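Local coordinates for protein CRISPR-associated endoribonuclease Cas6 1 (Methanocaldococcus jannaschii DSM 2661, PDB 5YI6) that probably cleaves CRISPR precursor transcripts into crRNA, as an RNA-binding endoribonuclease of the Cas6 family in antiviral defence, at residues Gln24-Ser29 / Arg193-Asn198; Leu136-Glu141 / Tyr149-Asn154; Lys157-Leu162 / Phe182-Leu187. One frame throughout, in Å; residues are numbered along the deposited sequence.

Contact 1 (Gln24-Ser29 / Arg193-Asn198); sequences QYYLAS and RMRIKN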
loop_
_atom_site.group_PDB
_atom_site.type_symbol
_atom_site.label_atom_id
_atom_site.label_comp_id
_atom_site.label_asym_id
_atom_site.label_seq_id
_atom_site.Cartn_x
_atom_site.Cartn_y
_atom_site.Cartn_z
ATOM N N GLN A 24 10.935 2.571 1.294
ATOM C CA GLN A 24 9.735 2.230 0.512
ATOM C C GLN A 24 10.075 2.012 -0.958
ATOM O O GLN A 24 9.552 1.095 -1.596
ATOM C CB GLN A 24 8.663 3.314 0.650
ATOM C CG GLN A 24 7.226 2.871 0.186
ATOM C CD GLN A 24 7.045 2.799 -1.311
ATOM O OE1 GLN A 24 7.696 3.547 -2.075
ATOM N NE2 GLN A 24 6.140 1.900 -1.759
ATOM N N TYR A 25 10.934 2.866 -1.521
ATOM C CA TYR A 25 11.291 2.750 -2.940
ATOM C C TYR A 25 11.901 1.381 -3.263
ATOM O O TYR A 25 11.562 0.740 -4.292
ATOM C CB TYR A 25 12.248 3.885 -3.274
ATOM C CG TYR A 25 12.817 3.864 -4.667
ATOM C CD1 TYR A 25 12.049 4.266 -5.743
ATOM C CD2 TYR A 25 14.134 3.474 -4.896
ATOM C CE1 TYR A 25 12.569 4.272 -7.024
ATOM C CE2 TYR A 25 14.667 3.486 -6.174
ATOM C CZ TYR A 25 13.870 3.880 -7.236
ATOM O OH TYR A 25 14.366 3.912 -8.525
ATOM N N TYR A 26 12.789 0.899 -2.380
ATOM C CA TYR A 26 13.425 -0.411 -2.570
ATOM C C TYR A 26 12.468 -1.554 -2.306
ATOM O O TYR A 26 12.556 -2.608 -2.961
ATOM C CB TYR A 26 14.653 -0.523 -1.658
ATOM C CG TYR A 26 15.567 0.627 -1.951
ATOM C CD1 TYR A 26 16.407 0.589 -3.050
ATOM C CD2 TYR A 26 15.563 1.775 -1.156
ATOM C CE1 TYR A 26 17.235 1.656 -3.354
ATOM C CE2 TYR A 26 16.400 2.856 -1.455
ATOM C CZ TYR A 26 17.229 2.778 -2.553
ATOM O OH TYR A 26 18.053 3.829 -2.866
ATOM N N LEU A 27 11.552 -1.365 -1.354
ATOM C CA LEU A 27 10.514 -2.355 -1.110
ATOM C C LEU A 27 9.636 -2.518 -2.346
ATOM O O LEU A 27 9.365 -3.636 -2.795
ATOM C CB LEU A 27 9.675 -1.903 0.103
ATOM C CG LEU A 27 8.379 -2.679 0.355
ATOM C CD1 LEU A 27 8.670 -4.185 0.720
ATOM C CD2 LEU A 27 7.574 -2.010 1.489
ATOM N N ALA A 28 9.210 -1.392 -2.925
ATOM C CA ALA A 28 8.349 -1.426 -4.107
ATOM C C ALA A 28 9.044 -2.141 -5.239
ATOM O O ALA A 28 8.430 -2.954 -5.934
ATOM C CB ALA A 28 7.989 0.012 -4.561
ATOM N N SER A 29 10.334 -1.828 -5.454
ATOM C CA SER A 29 11.110 -2.542 -6.470
ATOM C C SER A 29 11.165 -4.048 -6.177
ATOM O O SER A 29 11.030 -4.875 -7.085
ATOM C CB SER A 29 12.531 -1.953 -6.534
ATOM O OG SER A 29 13.343 -2.696 -7.414
ATOM N N ARG A 193 7.877 12.898 1.874
ATOM C CA ARG A 193 8.547 12.918 0.578
ATOM C C ARG A 193 8.953 11.501 0.190
ATOM O O ARG A 193 9.631 10.811 0.962
ATOM C CB ARG A 193 9.758 13.853 0.626
ATOM C CG ARG A 193 10.488 13.990 -0.701
ATOM C CD ARG A 193 11.589 15.046 -0.604
ATOM N NE ARG A 193 12.438 15.098 -1.796
ATOM C CZ ARG A 193 13.589 14.442 -1.917
ATOM N NH1 ARG A 193 14.032 13.689 -0.914
ATOM N NH2 ARG A 193 14.305 14.552 -3.031
ATOM N N MET A 194 8.486 11.036 -0.975
ATOM C CA MET A 194 8.632 9.630 -1.346
ATOM C C MET A 194 9.198 9.564 -2.748
ATOM O O MET A 194 8.658 10.200 -3.658
ATOM C CB MET A 194 7.286 8.862 -1.309
ATOM C CG MET A 194 6.470 9.037 -0.016
ATOM S SD MET A 194 7.209 8.103 1.330
ATOM C CE MET A 194 6.880 6.387 0.906
ATOM N N ARG A 195 10.280 8.804 -2.916
ATOM C CA ARG A 195 10.823 8.563 -4.243
ATOM C C ARG A 195 9.929 7.601 -5.022
ATOM O O ARG A 195 9.521 6.561 -4.500
ATOM C CB ARG A 195 12.231 7.984 -4.121
ATOM C CG ARG A 195 12.982 7.867 -5.414
ATOM C CD ARG A 195 14.402 7.370 -5.138
ATOM N NE ARG A 195 15.125 7.180 -6.385
ATOM C CZ ARG A 195 16.343 6.657 -6.474
ATOM N NH1 ARG A 195 16.982 6.263 -5.377
ATOM N NH2 ARG A 195 16.922 6.531 -7.662
ATOM N N ILE A 196 9.617 7.936 -6.277
ATOM C CA ILE A 196 8.765 7.072 -7.094
ATOM C C ILE A 196 9.417 6.658 -8.395
ATOM O O ILE A 196 8.929 5.722 -9.039
ATOM C CB ILE A 196 7.385 7.685 -7.361
ATOM C CG1 ILE A 196 7.520 9.132 -7.857
ATOM C CG2 ILE A 196 6.539 7.612 -6.103
ATOM C CD1 ILE A 196 6.179 9.795 -8.142
ATOM N N LYS A 197 10.502 7.294 -8.791
ATOM C CA LYS A 197 11.225 6.962 -10.010
ATOM C C LYS A 197 12.670 7.321 -9.736
ATOM O O LYS A 197 12.984 7.931 -8.713
ATOM C CB LYS A 197 10.679 7.688 -11.252
ATOM C CG LYS A 197 9.369 7.101 -11.757
ATOM C CD LYS A 197 9.495 5.590 -11.994
ATOM C CE LYS A 197 8.235 4.992 -12.626
ATOM N NZ LYS A 197 8.262 3.498 -12.622
ATOM N N ASN A 198 13.565 6.830 -10.585
ATOM C CA ASN A 198 14.984 7.074 -10.368
ATOM C C ASN A 198 15.230 8.526 -9.977
ATOM O O ASN A 198 16.127 8.810 -9.177
ATOM C CB ASN A 198 15.802 6.717 -11.611
ATOM C CG ASN A 198 15.544 5.300 -12.085
ATOM O OD1 ASN A 198 15.123 5.078 -13.223
ATOM N ND2 ASN A 198 15.785 4.328 -11.207
HETATM O O HOH W 1 9.057 5.807 -1.914
HETATM O O HOH W 2 8.121 4.085 -4.725
HETATM O O HOH W 3 16.755 3.864 -9.028
HETATM O O HOH W 4 16.348 6.432 -2.515
HETATM O O HOH W 5 19.474 3.965 -5.479
#
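The guanidinium of R195 lies flat on the ring of Y25, an off-centre cation-pi contact that ties helix 23-35 of the N-terminal RAMP-like half to the end of strand 182-195 in the C-terminal half. The planes differ by only 6°, and CZ of R195 sits 4.1 Å from the Y25 ring centroid, displaced toward the CE2 and CZ side. The chain of R195, extended from CG to NE, runs from CG near CD1 to CD over the ring centre, a CH-pi contact 3.7 Å from the centroid, with the guanidinium beyond. Nearby, CE of M194 meets both CB and CG of Q24 at 3.6 Å. In the guanidinium plane, NE donates to K197 O at 3.3 Å, and NH2 makes a weak bond to N198 O. These bonds help to orient the group from its own segment, where I196 and K197 form a classic beta bulge. A water links Y26 OH to R195 NH1. The K197 side chain lies about 8 Å from those of Y32 and K53, by similarity the proton acceptor and the transition-state stabiliser. Two further waters bridge Q24 OE1 to R195 O, while Q24 NE2 donates to M232 O.

Contact 2 (Leu136-Glu141 / Tyr149-Asn154); sequences LKTMIE and YDLLPN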
loop_
_atom_site.group_PDB
_atom_site.type_symbol
_atom_site.label_atom_id
_atom_site.label_comp_id
_atom_site.label_asym_id
_atom_site.label_seq_id
_atom_site.Cartn_x
_atom_site.Cartn_y
_atom_site.Cartn_z
ATOM N N LEU A 136 -1.784 11.357 -4.538
ATOM C CA LEU A 136 -2.915 11.833 -5.323
ATOM C C LEU A 136 -2.417 13.021 -6.136
ATOM O O LEU A 136 -1.879 13.951 -5.551
ATOM C CB LEU A 136 -4.059 12.235 -4.402
ATOM C CG LEU A 136 -5.409 12.418 -5.077
ATOM C CD1 LEU A 136 -5.980 11.093 -5.624
ATOM C CD2 LEU A 136 -6.354 13.104 -4.080
ATOM N N LYS A 137 -2.529 12.961 -7.450
ATOM C CA LYS A 137 -1.886 14.003 -8.250
ATOM C C LYS A 137 -2.867 14.565 -9.268
ATOM O O LYS A 137 -3.885 13.953 -9.598
ATOM C CB LYS A 137 -0.625 13.454 -8.941
ATOM C CG LYS A 137 -0.992 12.361 -9.936
ATOM C CD LYS A 137 0.150 11.907 -10.790
ATOM C CE LYS A 137 -0.367 10.923 -11.817
ATOM N NZ LYS A 137 -1.603 11.463 -12.444
ATOM N N THR A 138 -2.532 15.752 -9.779
ATOM C CA THR A 138 -3.298 16.335 -10.877
ATOM C C THR A 138 -2.317 17.109 -11.745
ATOM O O THR A 138 -1.272 17.544 -11.271
ATOM C CB THR A 138 -4.470 17.210 -10.351
ATOM O OG1 THR A 138 -5.292 17.648 -11.437
ATOM C CG2 THR A 138 -3.985 18.415 -9.580
ATOM N N MET A 139 -2.620 17.244 -13.028
ATOM C CA MET A 139 -1.685 17.910 -13.932
ATOM C C MET A 139 -2.053 19.391 -14.021
ATOM O O MET A 139 -3.230 19.745 -14.021
ATOM C CB MET A 139 -1.712 17.246 -15.316
ATOM C CG MET A 139 -1.511 15.731 -15.278
ATOM S SD MET A 139 0.093 15.326 -14.543
ATOM C CE MET A 139 1.153 16.035 -15.838
ATOM N N ILE A 140 -1.049 20.261 -14.043
ATOM C CA ILE A 140 -1.304 21.698 -14.086
ATOM C C ILE A 140 -0.365 22.350 -15.090
ATOM O O ILE A 140 0.811 21.988 -15.194
ATOM C CB ILE A 140 -1.135 22.367 -12.721
ATOM C CG1 ILE A 140 0.265 22.063 -12.204
ATOM C CG2 ILE A 140 -2.228 21.915 -11.783
ATOM C CD1 ILE A 140 0.506 22.613 -10.891
ATOM N N GLU A 141 -0.882 23.335 -15.804
ATOM C CA GLU A 141 -0.069 24.093 -16.747
ATOM C C GLU A 141 0.722 25.161 -15.998
ATOM O O GLU A 141 0.157 25.920 -15.201
ATOM C CB GLU A 141 -0.976 24.732 -17.800
ATOM C CG GLU A 141 -0.191 25.448 -18.872
ATOM C CD GLU A 141 0.633 24.484 -19.709
ATOM O OE1 GLU A 141 0.209 23.313 -19.882
ATOM O OE2 GLU A 141 1.728 24.893 -20.157
ATOM N N TYR A 149 1.208 18.079 -10.012
ATOM C CA TYR A 149 0.989 18.664 -8.697
ATOM C C TYR A 149 0.514 17.549 -7.766
ATOM O O TYR A 149 -0.414 16.812 -8.112
ATOM C CB TYR A 149 -0.087 19.776 -8.746
ATOM C CG TYR A 149 -0.236 20.493 -7.436
ATOM C CD1 TYR A 149 0.570 21.576 -7.126
ATOM C CD2 TYR A 149 -1.145 20.067 -6.483
ATOM C CE1 TYR A 149 0.466 22.227 -5.925
ATOM C CE2 TYR A 149 -1.250 20.705 -5.275
ATOM C CZ TYR A 149 -0.448 21.786 -4.993
ATOM O OH TYR A 149 -0.543 22.415 -3.767
ATOM N N ASP A 150 1.117 17.458 -6.591
ATOM C CA ASP A 150 0.744 16.435 -5.604
ATOM C C ASP A 150 -0.283 17.017 -4.636
ATOM O O ASP A 150 0.034 17.920 -3.857
ATOM C CB ASP A 150 1.989 15.956 -4.860
ATOM C CG ASP A 150 2.990 15.298 -5.776
ATOM O OD1 ASP A 150 2.587 14.780 -6.836
ATOM O OD2 ASP A 150 4.186 15.312 -5.436
ATOM N N LEU A 151 -1.514 16.504 -4.681
ATOM C CA LEU A 151 -2.553 16.965 -3.776
ATOM C C LEU A 151 -2.361 16.392 -2.378
ATOM O O LEU A 151 -2.086 15.193 -2.207
ATOM C CB LEU A 151 -3.924 16.545 -4.296
ATOM C CG LEU A 151 -4.291 17.188 -5.639
ATOM C CD1 LEU A 151 -5.542 16.540 -6.215
ATOM C CD2 LEU A 151 -4.461 18.703 -5.434
ATOM N N LEU A 152 -2.523 17.262 -1.368
ATOM C CA LEU A 152 -2.530 16.924 0.050
ATOM C C LEU A 152 -3.850 17.388 0.661
ATOM O O LEU A 152 -4.540 18.211 0.039
ATOM C CB LEU A 152 -1.342 17.608 0.733
ATOM C CG LEU A 152 -0.001 17.231 0.086
ATOM C CD1 LEU A 152 1.118 18.110 0.647
ATOM C CD2 LEU A 152 0.295 15.737 0.306
ATOM N N PRO A 153 -4.220 16.942 1.876
ATOM C CA PRO A 153 -5.543 17.306 2.417
ATOM C C PRO A 153 -5.802 18.795 2.556
ATOM O O PRO A 153 -6.974 19.193 2.608
ATOM C CB PRO A 153 -5.566 16.610 3.786
ATOM C CG PRO A 153 -4.698 15.404 3.575
ATOM C CD PRO A 153 -3.570 15.896 2.703
ATOM N N ASN A 154 -4.771 19.627 2.624
ATOM C CA ASN A 154 -5.034 21.052 2.688
ATOM C C ASN A 154 -5.284 21.670 1.316
ATOM O O ASN A 154 -5.568 22.870 1.255
ATOM C CB ASN A 154 -3.906 21.787 3.431
ATOM C CG ASN A 154 -2.519 21.545 2.847
ATOM O OD1 ASN A 154 -2.306 20.708 1.996
ATOM N ND2 ASN A 154 -1.565 22.315 3.324
HETATM O O HOH W 6 -0.124 13.249 -3.006
#
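T138 and Y149 form an antiparallel hydrogen-bonded pair of a beta hairpin: Y149 N donates to T138 O at 2.8 Å and T138 N to Y149 O at 2.9 Å. One pair further from the turn, K137 and D150 are a non-hydrogen-bonded pair, where K137 CA approaches Y149 O at 3.2 Å as a CA-H...O contact. L151 N then reaches L136 O at 2.7 Å, and a water bridges L136 N to L151 O, carrying the pairing beyond the regular strands. The polar ends turn to other partners, D150 OD2 to R203 N and Y149 OH to N155 ND2. On the face of T138 and Y149, packing is apolar. CG2 of T138, between the backbone N and the carbonyl carbon while OG1 is anti to N (chi1 -174°), is the branch that meets L151, 4.1 Å from its CG. CD1 of I140 presses on CB of Y149 at 3.6 Å, and CD2 of L136 touches CD1 of L151. F158 and N161 of helix 158-174 lie against L136, and N161 also against L151. All the direct hydrogen bonds across the contact are backbone to backbone, so main-chain pairing sets the register of the hairpin, while the leucine side chains at its base pack against the helix.

Contact 3 (Lys157-Leu162 / Phe182-Leu187); sequences KFYENL and FEFEVL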
loop_
_atom_site.group_PDB
_atom_site.type_symbol
_atom_site.label_atom_id
_atom_site.label_comp_id
_atom_site.label_asym_id
_atom_site.label_seq_id
_atom_site.Cartn_x
_atom_site.Cartn_y
_atom_site.Cartn_z
ATOM N N LYS A 157 -8.847 20.625 -3.857
ATOM C CA LYS A 157 -9.241 19.544 -4.746
ATOM C C LYS A 157 -9.059 18.152 -4.137
ATOM O O LYS A 157 -9.584 17.182 -4.695
ATOM C CB LYS A 157 -8.432 19.608 -6.032
ATOM C CG LYS A 157 -8.774 20.840 -6.922
ATOM C CD LYS A 157 -8.083 20.682 -8.264
ATOM C CE LYS A 157 -8.476 21.751 -9.305
ATOM N NZ LYS A 157 -7.956 23.108 -8.994
ATOM N N PHE A 158 -8.357 18.044 -3.011
ATOM C CA PHE A 158 -8.020 16.716 -2.485
ATOM C C PHE A 158 -9.272 15.886 -2.252
ATOM O O PHE A 158 -9.331 14.709 -2.629
ATOM C CB PHE A 158 -7.228 16.857 -1.189
ATOM C CG PHE A 158 -6.860 15.547 -0.550
ATOM C CD1 PHE A 158 -5.674 14.895 -0.909
ATOM C CD2 PHE A 158 -7.678 14.991 0.422
ATOM C CE1 PHE A 158 -5.297 13.698 -0.287
ATOM C CE2 PHE A 158 -7.343 13.781 1.029
ATOM C CZ PHE A 158 -6.138 13.129 0.679
ATOM N N TYR A 159 -10.276 16.480 -1.601
ATOM C CA TYR A 159 -11.422 15.728 -1.111
ATOM C C TYR A 159 -12.143 14.997 -2.244
ATOM O O TYR A 159 -12.318 13.763 -2.215
ATOM C CB TYR A 159 -12.369 16.682 -0.363
ATOM C CG TYR A 159 -13.439 15.983 0.413
ATOM C CD1 TYR A 159 -13.204 15.540 1.721
ATOM C CD2 TYR A 159 -14.694 15.754 -0.142
ATOM C CE1 TYR A 159 -14.173 14.873 2.432
ATOM C CE2 TYR A 159 -15.677 15.087 0.566
ATOM C CZ TYR A 159 -15.398 14.640 1.859
ATOM O OH TYR A 159 -16.344 13.985 2.584
ATOM N N GLU A 160 -12.606 15.753 -3.247
ATOM C CA GLU A 160 -13.349 15.104 -4.315
ATOM C C GLU A 160 -12.442 14.254 -5.184
ATOM O O GLU A 160 -12.891 13.245 -5.731
ATOM C CB GLU A 160 -14.096 16.146 -5.163
ATOM C CG GLU A 160 -15.320 16.728 -4.415
ATOM C CD GLU A 160 -16.336 15.657 -3.990
ATOM O OE1 GLU A 160 -16.610 14.724 -4.779
ATOM O OE2 GLU A 160 -16.872 15.747 -2.864
ATOM N N ASN A 161 -11.182 14.641 -5.349
ATOM C CA ASN A 161 -10.300 13.826 -6.175
ATOM C C ASN A 161 -10.025 12.468 -5.533
ATOM O O ASN A 161 -9.953 11.456 -6.237
ATOM C CB ASN A 161 -9.007 14.566 -6.476
ATOM C CG ASN A 161 -9.183 15.531 -7.641
ATOM O OD1 ASN A 161 -10.249 16.131 -7.786
ATOM N ND2 ASN A 161 -8.168 15.675 -8.467
ATOM N N LEU A 162 -9.900 12.426 -4.200
ATOM C CA LEU A 162 -9.747 11.135 -3.508
ATOM C C LEU A 162 -11.000 10.267 -3.694
ATOM O O LEU A 162 -10.909 9.058 -3.988
ATOM C CB LEU A 162 -9.459 11.372 -2.015
ATOM C CG LEU A 162 -9.031 10.079 -1.267
ATOM C CD1 LEU A 162 -7.624 9.665 -1.776
ATOM C CD2 LEU A 162 -9.017 10.274 0.240
ATOM N N PHE A 182 -19.152 7.719 -0.296
ATOM C CA PHE A 182 -18.673 7.795 1.071
ATOM C C PHE A 182 -18.206 9.218 1.317
ATOM O O PHE A 182 -18.086 10.026 0.387
ATOM C CB PHE A 182 -17.558 6.763 1.339
ATOM C CG PHE A 182 -16.199 7.174 0.814
ATOM C CD1 PHE A 182 -15.208 7.612 1.687
ATOM C CD2 PHE A 182 -15.890 7.085 -0.548
ATOM C CE1 PHE A 182 -13.953 7.972 1.217
ATOM C CE2 PHE A 182 -14.625 7.426 -1.016
ATOM C CZ PHE A 182 -13.663 7.885 -0.140
ATOM N N GLU A 183 -17.969 9.533 2.597
ATOM C CA GLU A 183 -17.431 10.821 3.014
ATOM C C GLU A 183 -16.381 10.564 4.087
ATOM O O GLU A 183 -16.275 9.456 4.623
ATOM C CB GLU A 183 -18.531 11.751 3.554
ATOM C CG GLU A 183 -19.760 11.864 2.642
ATOM C CD GLU A 183 -19.515 12.692 1.382
ATOM O OE1 GLU A 183 -18.454 13.352 1.261
ATOM O OE2 GLU A 183 -20.428 12.722 0.524
ATOM N N PHE A 184 -15.599 11.596 4.385
ATOM C CA PHE A 184 -14.570 11.422 5.385
ATOM C C PHE A 184 -14.210 12.746 6.026
ATOM O O PHE A 184 -14.501 13.826 5.507
ATOM C CB PHE A 184 -13.323 10.729 4.799
ATOM C CG PHE A 184 -12.584 11.509 3.751
ATOM C CD1 PHE A 184 -11.446 12.238 4.068
ATOM C CD2 PHE A 184 -12.971 11.425 2.408
ATOM C CE1 PHE A 184 -10.733 12.925 3.054
ATOM C CE2 PHE A 184 -12.268 12.086 1.408
ATOM C CZ PHE A 184 -11.139 12.842 1.719
ATOM N N GLU A 185 -13.535 12.640 7.164
ATOM C CA GLU A 185 -13.027 13.808 7.860
ATOM C C GLU A 185 -11.591 13.508 8.249
ATOM O O GLU A 185 -11.326 12.513 8.938
ATOM C CB GLU A 185 -13.861 14.146 9.091
ATOM C CG GLU A 185 -13.280 15.320 9.856
ATOM C CD GLU A 185 -14.004 15.595 11.170
ATOM O OE1 GLU A 185 -15.040 14.937 11.439
ATOM O OE2 GLU A 185 -13.527 16.471 11.929
ATOM N N VAL A 186 -10.681 14.359 7.801
ATOM C CA VAL A 186 -9.265 14.206 8.109
ATOM C C VAL A 186 -9.042 14.658 9.545
ATOM O O VAL A 186 -9.345 15.802 9.902
ATOM C CB VAL A 186 -8.398 15.015 7.132
ATOM C CG1 VAL A 186 -6.888 14.869 7.475
ATOM C CG2 VAL A 186 -8.677 14.576 5.719
ATOM N N LEU A 187 -8.513 13.763 10.370
ATOM C CA LEU A 187 -8.206 14.119 11.747
ATOM C C LEU A 187 -6.786 14.621 11.886
ATOM O O LEU A 187 -6.517 15.486 12.729
ATOM C CB LEU A 187 -8.399 12.916 12.666
ATOM C CG LEU A 187 -9.783 12.286 12.578
ATOM C CD1 LEU A 187 -9.868 11.131 13.508
ATOM C CD2 LEU A 187 -10.859 13.336 12.899
#
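The rings of Y159 and F184 form an offset stack that packs helix 158-174 onto strand 182-195, an outermost strand of the four-stranded antiparallel sheet in the ferredoxin-like C-terminal domain. Their centroids are 4.4 Å apart and their planes 20° from parallel, and the two side chains run in opposite directions, one reaching toward the strand and the other toward the helix. CE1 of Y159 lies 3.5 Å above the F184 ring, over its centre. F184 gets there with CG between its own backbone N and carbonyl carbon (chi1 65°). Its far end is held from other directions: CD2 of L162 comes within 3.6 Å of CZ, and the F158 side chain crosses F184 at about a right angle, its CE2 meeting CZ at 4.0 Å. V186 CG2 lies at the edge of the F184 ring, near its plane.

The phenol of Y159 reaches past F184 to the strand, where two bonds grip its oxygen. OH donates to E183 OE1 at 2.6 Å, using the anti lone pair of the carboxylate oxygen, and accepts a hydrogen bond from F184 N at 3.1 Å in a fairly straight line (N-H...O 163°). Ring and carboxylate are nearly coplanar, and OE1 sits at the ring edge, in its plane. E183 bends at chi2 to bring the carboxylate there. The same OE1 forms a salt bridge to K163 NZ, and OE2 takes a hydrogen bond from N181 ND2. K163 also makes a weak, long ion pair with E160 and probably eases the repulsion between the two glutamates. The stack limits movement normal to F184, and the two bonds limit sliding along the strand. The edge of the Y159 ring also approaches the strand's main chain, with CE1 of Y159 3.3 Å from F184 O and that oxygen near the ring plane.

In the fold
Contact 1 spans the two RAMP-like halves, and its 24-29 and 193-198 segments enclose contacts 2 and 3 in sequence. Those two follow one another along the chain: strand 145-150 of the hairpin leads into helix 158-174, which packs on strand 182-195. Their centres are 13 Å apart and they touch, L136, L151 and L152 meeting F158, N161 and L162, so hairpin, helix and sheet edge form one unit. Strand 182-195 also serves contact 1 at its other end, with the centres of contacts 1 and 3 about 25 Å apart. Contacts 1 and 2, about 19 Å between centres, do not touch. The strand thus connects the inter-domain junction with the helix-covered end of the C-terminal domain.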